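Local coordinates for protein TssK (Serratia sp. FS14, PDB 5Y0E) that probably forms part of the baseplate of the bacterial type VI secretion system, where TssK proteins assemble as trimers, at residues R261-W266 with G299-L304. Sequence-based numbering, arbitrary orientation.
Sequences RLFADW and GKLMLL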
ATOM      1  N   ARG A 261       2.016   0.369  -7.549  1.00 33.44           N
ATOM      2  CA  ARG A 261       1.502   0.372  -6.205  1.00 33.24           C
ATOM      3  C   ARG A 261       2.641   0.434  -5.203  1.00 34.65           C
ATOM      4  O   ARG A 261       2.589   1.190  -4.230  1.00 35.61           O
ATOM      5  CB  ARG A 261       0.625  -0.863  -6.024  1.00 34.88           C
ATOM      6  CG  ARG A 261      -0.039  -0.980  -4.706  1.00 41.02           C
ATOM      7  CD  ARG A 261      -0.712  -2.312  -4.586  1.00 44.48           C
ATOM      8  NE  ARG A 261      -1.326  -2.464  -3.282  1.00 44.62           N
ATOM      9  CZ  ARG A 261      -1.639  -3.624  -2.746  1.00 44.40           C
ATOM     10  NH1 ARG A 261      -1.408  -4.726  -3.410  1.00 45.49           N
ATOM     11  NH2 ARG A 261      -2.172  -3.671  -1.547  1.00 46.07           N
ATOM     12  N   LEU A 262       3.696  -0.316  -5.453  1.00 33.88           N
ATOM     13  CA  LEU A 262       4.834  -0.286  -4.555  1.00 32.72           C
ATOM     14  C   LEU A 262       5.504   1.080  -4.547  1.00 38.31           C
ATOM     15  O   LEU A 262       5.962   1.549  -3.502  1.00 36.55           O
ATOM     16  CB  LEU A 262       5.813  -1.356  -4.968  1.00 32.96           C
ATOM     17  CG  LEU A 262       7.032  -1.491  -4.089  1.00 32.88           C
ATOM     18  CD1 LEU A 262       6.701  -2.085  -2.748  1.00 28.63           C
ATOM     19  CD2 LEU A 262       7.980  -2.352  -4.829  1.00 30.64           C
ATOM     20  N   PHE A 263       5.572   1.723  -5.703  1.00 32.01           N
ATOM     21  CA  PHE A 263       6.239   3.001  -5.801  1.00 33.65           C
ATOM     22  C   PHE A 263       5.505   4.047  -4.987  1.00 36.72           C
ATOM     23  O   PHE A 263       6.117   4.802  -4.225  1.00 38.55           O
ATOM     24  CB  PHE A 263       6.329   3.401  -7.265  1.00 32.71           C
ATOM     25  CG  PHE A 263       7.111   4.632  -7.509  1.00 33.72           C
ATOM     26  CD1 PHE A 263       6.527   5.877  -7.376  1.00 35.29           C
ATOM     27  CD2 PHE A 263       8.436   4.555  -7.906  1.00 36.42           C
ATOM     28  CE1 PHE A 263       7.254   7.028  -7.607  1.00 37.21           C
ATOM     29  CE2 PHE A 263       9.164   5.700  -8.151  1.00 35.59           C
ATOM     30  CZ  PHE A 263       8.576   6.931  -7.998  1.00 36.47           C
ATOM     31  N   ALA A 264       4.185   4.105  -5.144  1.00 36.94           N
ATOM     32  CA  ALA A 264       3.397   5.092  -4.426  1.00 33.98           C
ATOM     33  C   ALA A 264       3.585   4.974  -2.922  1.00 34.53           C
ATOM     34  O   ALA A 264       3.613   5.978  -2.215  1.00 38.12           O
ATOM     35  CB  ALA A 264       1.933   4.936  -4.797  1.00 35.70           C
ATOM     36  N   ASP A 265       3.724   3.765  -2.411  1.00 33.61           N
ATOM     37  CA  ASP A 265       3.979   3.640  -0.990  1.00 34.99           C
ATOM     38  C   ASP A 265       5.365   4.166  -0.631  1.00 36.12           C
ATOM     39  O   ASP A 265       5.529   4.862   0.366  1.00 36.81           O
ATOM     40  CB  ASP A 265       3.819   2.185  -0.549  1.00 33.34           C
ATOM     41  CG  ASP A 265       2.375   1.757  -0.402  1.00 45.93           C
ATOM     42  OD1 ASP A 265       1.449   2.579  -0.503  1.00 40.93           O
ATOM     43  OD2 ASP A 265       2.152   0.567  -0.163  1.00 42.39           O
ATOM     44  N   TRP A 266       6.371   3.839  -1.429  1.00 33.36           N
ATOM     45  CA  TRP A 266       7.732   4.191  -1.080  1.00 31.06           C
ATOM     46  C   TRP A 266       7.983   5.687  -1.246  1.00 33.30           C
ATOM     47  O   TRP A 266       8.734   6.279  -0.474  1.00 33.59           O
ATOM     48  CB  TRP A 266       8.689   3.350  -1.922  1.00 32.18           C
ATOM     49  CG  TRP A 266       8.731   1.937  -1.481  1.00 31.43           C
ATOM     50  CD1 TRP A 266       7.940   1.364  -0.567  1.00 29.76           C
ATOM     51  CD2 TRP A 266       9.637   0.924  -1.910  1.00 29.45           C
ATOM     52  NE1 TRP A 266       8.282   0.066  -0.391  1.00 35.01           N
ATOM     53  CE2 TRP A 266       9.325  -0.230  -1.208  1.00 29.21           C
ATOM     54  CE3 TRP A 266      10.694   0.891  -2.800  1.00 32.63           C
ATOM     55  CZ2 TRP A 266      10.024  -1.411  -1.369  1.00 33.57           C
ATOM     56  CZ3 TRP A 266      11.372  -0.295  -2.974  1.00 32.55           C
ATOM     57  CH2 TRP A 266      11.039  -1.422  -2.262  1.00 30.03           C
ATOM     58  N   GLY A 299      15.392   3.964  -8.677  1.00 39.04           N
ATOM     59  CA  GLY A 299      16.738   4.275  -8.252  1.00 40.93           C
ATOM     60  C   GLY A 299      16.782   5.516  -7.398  1.00 37.16           C
ATOM     61  O   GLY A 299      17.427   5.537  -6.362  1.00 40.36           O
ATOM     62  N   LYS A 300      16.059   6.543  -7.797  1.00 36.45           N
ATOM     63  CA  LYS A 300      16.048   7.755  -7.006  1.00 38.17           C
ATOM     64  C   LYS A 300      15.382   7.523  -5.671  1.00 37.68           C
ATOM     65  O   LYS A 300      15.826   8.052  -4.656  1.00 40.58           O
ATOM     66  CB  LYS A 300      15.345   8.867  -7.773  1.00 39.60           C
ATOM     67  CG  LYS A 300      15.752   8.909  -9.188  1.00 43.25           C
ATOM     68  CD  LYS A 300      15.953  10.310  -9.694  1.00 50.74           C
ATOM     69  CE  LYS A 300      14.651  11.002  -9.969  1.00 54.66           C
ATOM     70  NZ  LYS A 300      14.815  11.945 -11.112  1.00 65.03           N
ATOM     71  N   LEU A 301      14.324   6.724  -5.654  1.00 41.50           N
ATOM     72  CA  LEU A 301      13.603   6.469  -4.416  1.00 36.08           C
ATOM     73  C   LEU A 301      14.448   5.658  -3.444  1.00 35.39           C
ATOM     74  O   LEU A 301      14.520   5.980  -2.255  1.00 37.09           O
ATOM     75  CB  LEU A 301      12.289   5.761  -4.742  1.00 35.47           C
ATOM     76  CG  LEU A 301      11.013   6.102  -3.979  1.00 33.82           C
ATOM     77  CD1 LEU A 301      10.863   7.599  -3.922  1.00 35.32           C
ATOM     78  CD2 LEU A 301       9.808   5.493  -4.666  1.00 32.74           C
ATOM     79  N   MET A 302      15.104   4.614  -3.934  1.00 34.73           N
ATOM     80  CA  MET A 302      15.919   3.801  -3.050  1.00 35.31           C
ATOM     81  C   MET A 302      17.016   4.634  -2.418  1.00 39.82           C
ATOM     82  O   MET A 302      17.373   4.431  -1.249  1.00 39.41           O
ATOM     83  CB  MET A 302      16.509   2.630  -3.823  1.00 37.89           C
ATOM     84  CG  MET A 302      15.541   1.493  -4.067  1.00 37.10           C
ATOM     85  SD  MET A 302      14.963   0.744  -2.535  1.00 50.08           S
ATOM     86  CE  MET A 302      16.449   0.102  -1.798  1.00 43.53           C
ATOM     87  N   LEU A 303      17.553   5.586  -3.172  1.00 37.20           N
ATOM     88  CA  LEU A 303      18.574   6.471  -2.639  1.00 36.10           C
ATOM     89  C   LEU A 303      18.038   7.255  -1.463  1.00 38.51           C
ATOM     90  O   LEU A 303      18.607   7.227  -0.372  1.00 39.70           O
ATOM     91  CB  LEU A 303      19.054   7.414  -3.732  1.00 40.90           C
ATOM     92  CG  LEU A 303      20.501   7.410  -4.186  1.00 49.29           C
ATOM     93  CD1 LEU A 303      20.687   8.463  -5.175  1.00 51.91           C
ATOM     94  CD2 LEU A 303      21.440   7.622  -3.068  1.00 52.41           C
ATOM     95  N   LEU A 304      16.940   7.972  -1.675  1.00 34.56           N
ATOM     96  CA  LEU A 304      16.344   8.730  -0.590  1.00 35.74           C
ATOM     97  C   LEU A 304      16.110   7.872   0.646  1.00 35.58           C
ATOM     98  O   LEU A 304      16.315   8.325   1.772  1.00 40.49           O
ATOM     99  CB  LEU A 304      15.039   9.352  -1.058  1.00 32.07           C
ATOM    100  CG  LEU A 304      15.175  10.369  -2.197  1.00 33.81           C
ATOM    101  CD1 LEU A 304      13.812  10.650  -2.738  1.00 31.98           C
ATOM    102  CD2 LEU A 304      15.820  11.672  -1.739  1.00 32.13           C
TER
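One methyl, Leu301 CD2, serves two aromatic residues at once: it sits over a face of the Phe263 ring and also against the CB of Trp266. Its CH-pi contact with Phe263 is nearly face-on, 3.7 Å from Leu301 CD2 to the centroid of the Phe263 ring and 17° off the normal, displaced somewhat toward Phe263 CD2 and CE2. The same methyl lies 3.7 Å from CB of Trp266, which comes about one turn after Phe263 on helix 259-273. Phe263 CG is anti to the backbone N (chi1 -174°), which carries the ring out toward helix 294-309. Beside this, the chi2 bend of Met302 (-62°) brings SD to 3.8 Å from Trp266 CZ3, an oblique Met-aromatic contact. The indole is backed within its own helix by Leu262 CD1, which lies over one face. All four touching residues are buried, and the pairing is wholly apolar. The segment axes come no closer than 10.9 Å, so side chains alone make the contact. Phe298 and Tyr289 meet the Phe263 ring edge-to-face, Phe202 of helix 197-222 touches both Trp266 and Met302, and Gln247 of helix 229-253 packs on Trp266, placing the contact inside the helical bundle between the two beta-rich parts of the chain.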